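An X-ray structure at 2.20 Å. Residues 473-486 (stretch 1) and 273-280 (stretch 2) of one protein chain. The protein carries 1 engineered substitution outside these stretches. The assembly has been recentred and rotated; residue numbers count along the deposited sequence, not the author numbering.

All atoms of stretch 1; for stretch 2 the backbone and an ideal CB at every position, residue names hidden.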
# COMPACT_ATOMS: atom_id res chain seq x y z
N GLU A 473 13.85 -12.98 11.03
CA GLU A 473 14.84 -13.20 12.11
C GLU A 473 15.75 -11.98 12.28
O GLU A 473 16.03 -11.54 13.39
CB GLU A 473 15.67 -14.46 11.82
CG GLU A 473 14.80 -15.73 11.72
CD GLU A 473 15.53 -17.01 11.27
OE1 GLU A 473 16.51 -17.38 11.95
OE2 GLU A 473 15.12 -17.65 10.25
N ALA A 474 16.19 -11.42 11.15
CA ALA A 474 17.08 -10.26 11.14
C ALA A 474 16.47 -9.07 11.84
O ALA A 474 17.18 -8.24 12.39
CB ALA A 474 17.45 -9.86 9.72
N SER A 475 15.15 -8.93 11.78
CA SER A 475 14.50 -7.80 12.45
C SER A 475 14.60 -7.91 13.99
O SER A 475 14.35 -6.92 14.67
CB SER A 475 13.04 -7.71 12.03
OG SER A 475 12.31 -8.81 12.59
N TYR A 476 14.95 -9.09 14.50
CA TYR A 476 15.22 -9.30 15.93
C TYR A 476 16.70 -9.11 16.36
O TYR A 476 17.04 -9.35 17.52
CB TYR A 476 14.76 -10.72 16.35
CG TYR A 476 13.26 -10.85 16.37
CD1 TYR A 476 12.53 -10.31 17.41
CD2 TYR A 476 12.57 -11.48 15.33
CE1 TYR A 476 11.16 -10.39 17.43
CE2 TYR A 476 11.20 -11.58 15.36
CZ TYR A 476 10.50 -11.02 16.41
OH TYR A 476 9.14 -11.08 16.47
N GLN A 477 17.56 -8.67 15.44
CA GLN A 477 19.00 -8.54 15.71
C GLN A 477 19.40 -7.08 15.54
O GLN A 477 18.63 -6.26 15.02
CB GLN A 477 19.79 -9.45 14.75
CG GLN A 477 19.51 -10.95 14.93
CD GLN A 477 19.78 -11.84 13.69
OE1 GLN A 477 20.11 -11.38 12.60
NE2 GLN A 477 19.64 -13.15 13.89
N ARG A 478 20.63 -6.75 15.94
CA ARG A 478 21.15 -5.38 15.86
C ARG A 478 21.51 -5.01 14.43
O ARG A 478 22.28 -5.73 13.80
CB ARG A 478 22.41 -5.21 16.73
CG ARG A 478 22.76 -3.75 17.06
CD ARG A 478 24.24 -3.49 17.39
NE ARG A 478 24.73 -2.27 16.75
CZ ARG A 478 24.37 -1.02 17.08
NH1 ARG A 478 23.50 -0.80 18.06
NH2 ARG A 478 24.88 0.00 16.41
N PHE A 479 20.97 -3.90 13.94
CA PHE A 479 21.34 -3.35 12.63
C PHE A 479 21.27 -1.84 12.66
O PHE A 479 20.37 -1.30 13.29
CB PHE A 479 20.40 -3.88 11.51
CG PHE A 479 20.71 -5.30 11.12
CD1 PHE A 479 21.83 -5.58 10.34
CD2 PHE A 479 19.95 -6.35 11.60
CE1 PHE A 479 22.16 -6.87 10.02
CE2 PHE A 479 20.26 -7.66 11.26
CZ PHE A 479 21.38 -7.92 10.48
N THR A 480 22.21 -1.17 11.99
CA THR A 480 22.27 0.29 12.01
C THR A 480 21.58 0.89 10.79
O THR A 480 21.42 2.11 10.72
CB THR A 480 23.72 0.81 12.07
OG1 THR A 480 24.41 0.55 10.84
CG2 THR A 480 24.49 0.15 13.23
N SER A 481 21.18 0.03 9.84
CA SER A 481 20.55 0.48 8.60
C SER A 481 19.54 -0.52 8.08
O SER A 481 19.79 -1.72 8.15
CB SER A 481 21.64 0.67 7.55
OG SER A 481 21.08 0.88 6.27
N PRO A 482 18.39 -0.06 7.54
CA PRO A 482 17.44 -1.03 6.96
C PRO A 482 18.02 -1.71 5.70
O PRO A 482 17.63 -2.84 5.36
CB PRO A 482 16.20 -0.18 6.63
CG PRO A 482 16.70 1.23 6.52
CD PRO A 482 17.90 1.33 7.45
N ILE A 483 19.00 -1.05 5.07
CA ILE A 483 19.72 -1.58 3.91
C ILE A 483 20.63 -2.75 4.37
O ILE A 483 20.62 -3.81 3.74
CB ILE A 483 20.49 -0.49 3.13
CG1 ILE A 483 19.53 0.67 2.78
CG2 ILE A 483 21.12 -1.07 1.86
CD1 ILE A 483 20.17 1.81 2.00
N ALA A 484 21.37 -2.58 5.46
CA ALA A 484 22.16 -3.69 6.00
C ALA A 484 21.31 -4.87 6.50
O ALA A 484 21.73 -6.03 6.46
CB ALA A 484 23.06 -3.21 7.13
N GLN A 485 20.11 -4.58 6.99
CA GLN A 485 19.25 -5.63 7.48
C GLN A 485 18.81 -6.48 6.31
O GLN A 485 18.79 -7.72 6.39
CB GLN A 485 17.99 -5.06 8.16
CG GLN A 485 17.13 -6.10 8.86
CD GLN A 485 15.90 -5.48 9.53
OE1 GLN A 485 16.01 -4.60 10.39
NE2 GLN A 485 14.73 -5.95 9.15
N SER A 486 18.41 -5.77 5.24
CA SER A 486 17.99 -6.40 3.98
C SER A 486 19.08 -7.34 3.48
O SER A 486 18.77 -8.44 3.06
CB SER A 486 17.64 -5.37 2.88
OG SER A 486 17.31 -6.06 1.68
N UNK A 273 16.96 3.15 23.69
CA UNK A 273 18.17 3.14 24.55
C UNK A 273 19.44 3.10 23.72
O UNK A 273 20.47 3.56 24.16
CB UNK A 273 18.15 1.94 25.50
N UNK A 274 19.34 2.55 22.51
CA UNK A 274 20.45 2.48 21.58
C UNK A 274 20.01 3.14 20.26
O UNK A 274 19.51 2.46 19.38
CB UNK A 274 20.89 1.03 21.36
N UNK A 275 20.20 4.46 20.10
CA UNK A 275 19.52 5.10 18.96
C UNK A 275 19.90 4.56 17.60
O UNK A 275 19.08 4.64 16.69
CB UNK A 275 19.80 6.60 18.98
N UNK A 276 21.11 3.98 17.47
CA UNK A 276 21.58 3.41 16.20
C UNK A 276 20.82 2.16 15.80
O UNK A 276 20.50 2.01 14.64
CB UNK A 276 23.07 3.09 16.29
N UNK A 277 20.57 1.26 16.77
CA UNK A 277 19.90 -0.01 16.52
C UNK A 277 18.44 0.18 16.14
O UNK A 277 17.59 0.42 16.98
CB UNK A 277 20.00 -0.91 17.75
N UNK A 278 18.13 0.05 14.86
CA UNK A 278 16.77 0.29 14.36
C UNK A 278 15.74 -0.75 14.87
O UNK A 278 14.56 -0.55 14.72
CB UNK A 278 16.79 0.28 12.83
N UNK A 279 16.16 -1.86 15.42
CA UNK A 279 15.20 -2.86 15.86
C UNK A 279 14.97 -2.85 17.33
O UNK A 279 14.13 -3.58 17.83
CB UNK A 279 15.66 -4.26 15.44
N UNK A 280 15.70 -2.00 18.03
CA UNK A 280 15.43 -1.75 19.43
C UNK A 280 14.09 -1.03 19.52
O UNK A 280 13.79 -0.11 18.76
CB UNK A 280 16.55 -0.94 20.08

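Position 273 has nothing of stretch 1 within 5.5 Å of its ideal CB; Thr 273 makes no contact.

At position 274 CA-to-CB points toward stretch 1, and the ideal CB lies 4.6 Å from Arg 478 NH1. A cationic group within such reach favours an acid. Asp 274 is found; with chi1 in t, its OD2 comes to 2.6 Å from Arg 478 NH1, a salt bridge met at the edge of the guanidinium.

Position 275 points away from stretch 1, and its phi of -61° is compatible with proline among many others. Pro 275 occupies it, the second residue of a type I turn running from 274 to 277.

At position 276 CB points toward stretch 1, with the ideal CB 3.6 Å from Arg 478 NH2 and 4.5 Å from Thr 480 CG2. Small residues would fit, as would longer ones that turn aside from the arginine. Gln 276 does the latter: its CB packs 3.5 Å from Arg 478 NH2, while the end of its poorly ordered side chain leads away.

Position 277 directs CB sideways, 3.5 Å from Arg 478 NH1 and 4.5 Å from Phe 479 O. Asn, Asp, Ser or Thr would suit, since a short polar group could also reach the backbone amide of 279. Asn 277 does so: its OD1 accepts from the N of 279 at 2.9 Å, inside a second type I turn, while its CA makes a CA-H...O contact with Phe 479 O at 3.5 Å.

The backbone N of position 278 donates to Phe 479 O at 3.1 Å, which any residue but proline could do. CB points sideways, and Pro 482 lies farther along, so a branched or extended aliphatic chain such as Ile, Leu or Met is plausible. Ile 278, with chi1 p and chi2 t, carries CD1 to 4.2 Å from Pro 482 CD and 3.6 Å from Gln 485 OE1.

Position 279 points toward a cluster of acceptors: its ideal CB is 3.1 Å from Ser 475 O, a tight approach, and 3.6 Å from Gln 477 O, with Gln 485 OE1 farther on. A compact donor is called for, Asn being especially apt and Ser possible. The ND2 of Asn 279 donates to Gln 477 O at 2.9 Å and to Gln 485 OE1 at 3.1 Å, joining the loop to the helix of stretch 1.

Position 280 meets nothing and would tolerate many residues; Ala 280 closes the second turn.

Stretch 2 273-280: TDPQNINA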
# COMPACT_ATOMS: atom_id res chain seq x y z
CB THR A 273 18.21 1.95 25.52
OG1 THR A 273 16.92 1.78 26.11
CG2 THR A 273 19.24 2.18 26.65
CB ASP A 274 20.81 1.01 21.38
CG ASP A 274 22.00 0.80 20.48
OD1 ASP A 274 22.52 1.78 19.87
OD2 ASP A 274 22.40 -0.37 20.38
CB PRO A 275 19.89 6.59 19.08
CG PRO A 275 20.52 6.75 20.42
CD PRO A 275 21.09 5.40 20.81
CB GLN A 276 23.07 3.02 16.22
CG GLN A 276 23.98 4.17 15.90
CD GLN A 276 24.00 5.17 17.02
OE1 GLN A 276 24.08 4.79 18.20
NE2 GLN A 276 23.87 6.45 16.69
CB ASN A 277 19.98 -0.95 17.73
CG ASN A 277 19.31 -2.28 17.47
OD1 ASN A 277 18.78 -2.56 16.38
ND2 ASN A 277 19.35 -3.13 18.46
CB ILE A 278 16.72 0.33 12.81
CG1 ILE A 278 16.98 -1.08 12.22
CG2 ILE A 278 17.69 1.37 12.26
CD1 ILE A 278 16.91 -1.17 10.71
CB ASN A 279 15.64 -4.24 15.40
CG ASN A 279 15.69 -4.33 13.87
OD1 ASN A 279 14.96 -3.60 13.17
ND2 ASN A 279 16.59 -5.17 13.34
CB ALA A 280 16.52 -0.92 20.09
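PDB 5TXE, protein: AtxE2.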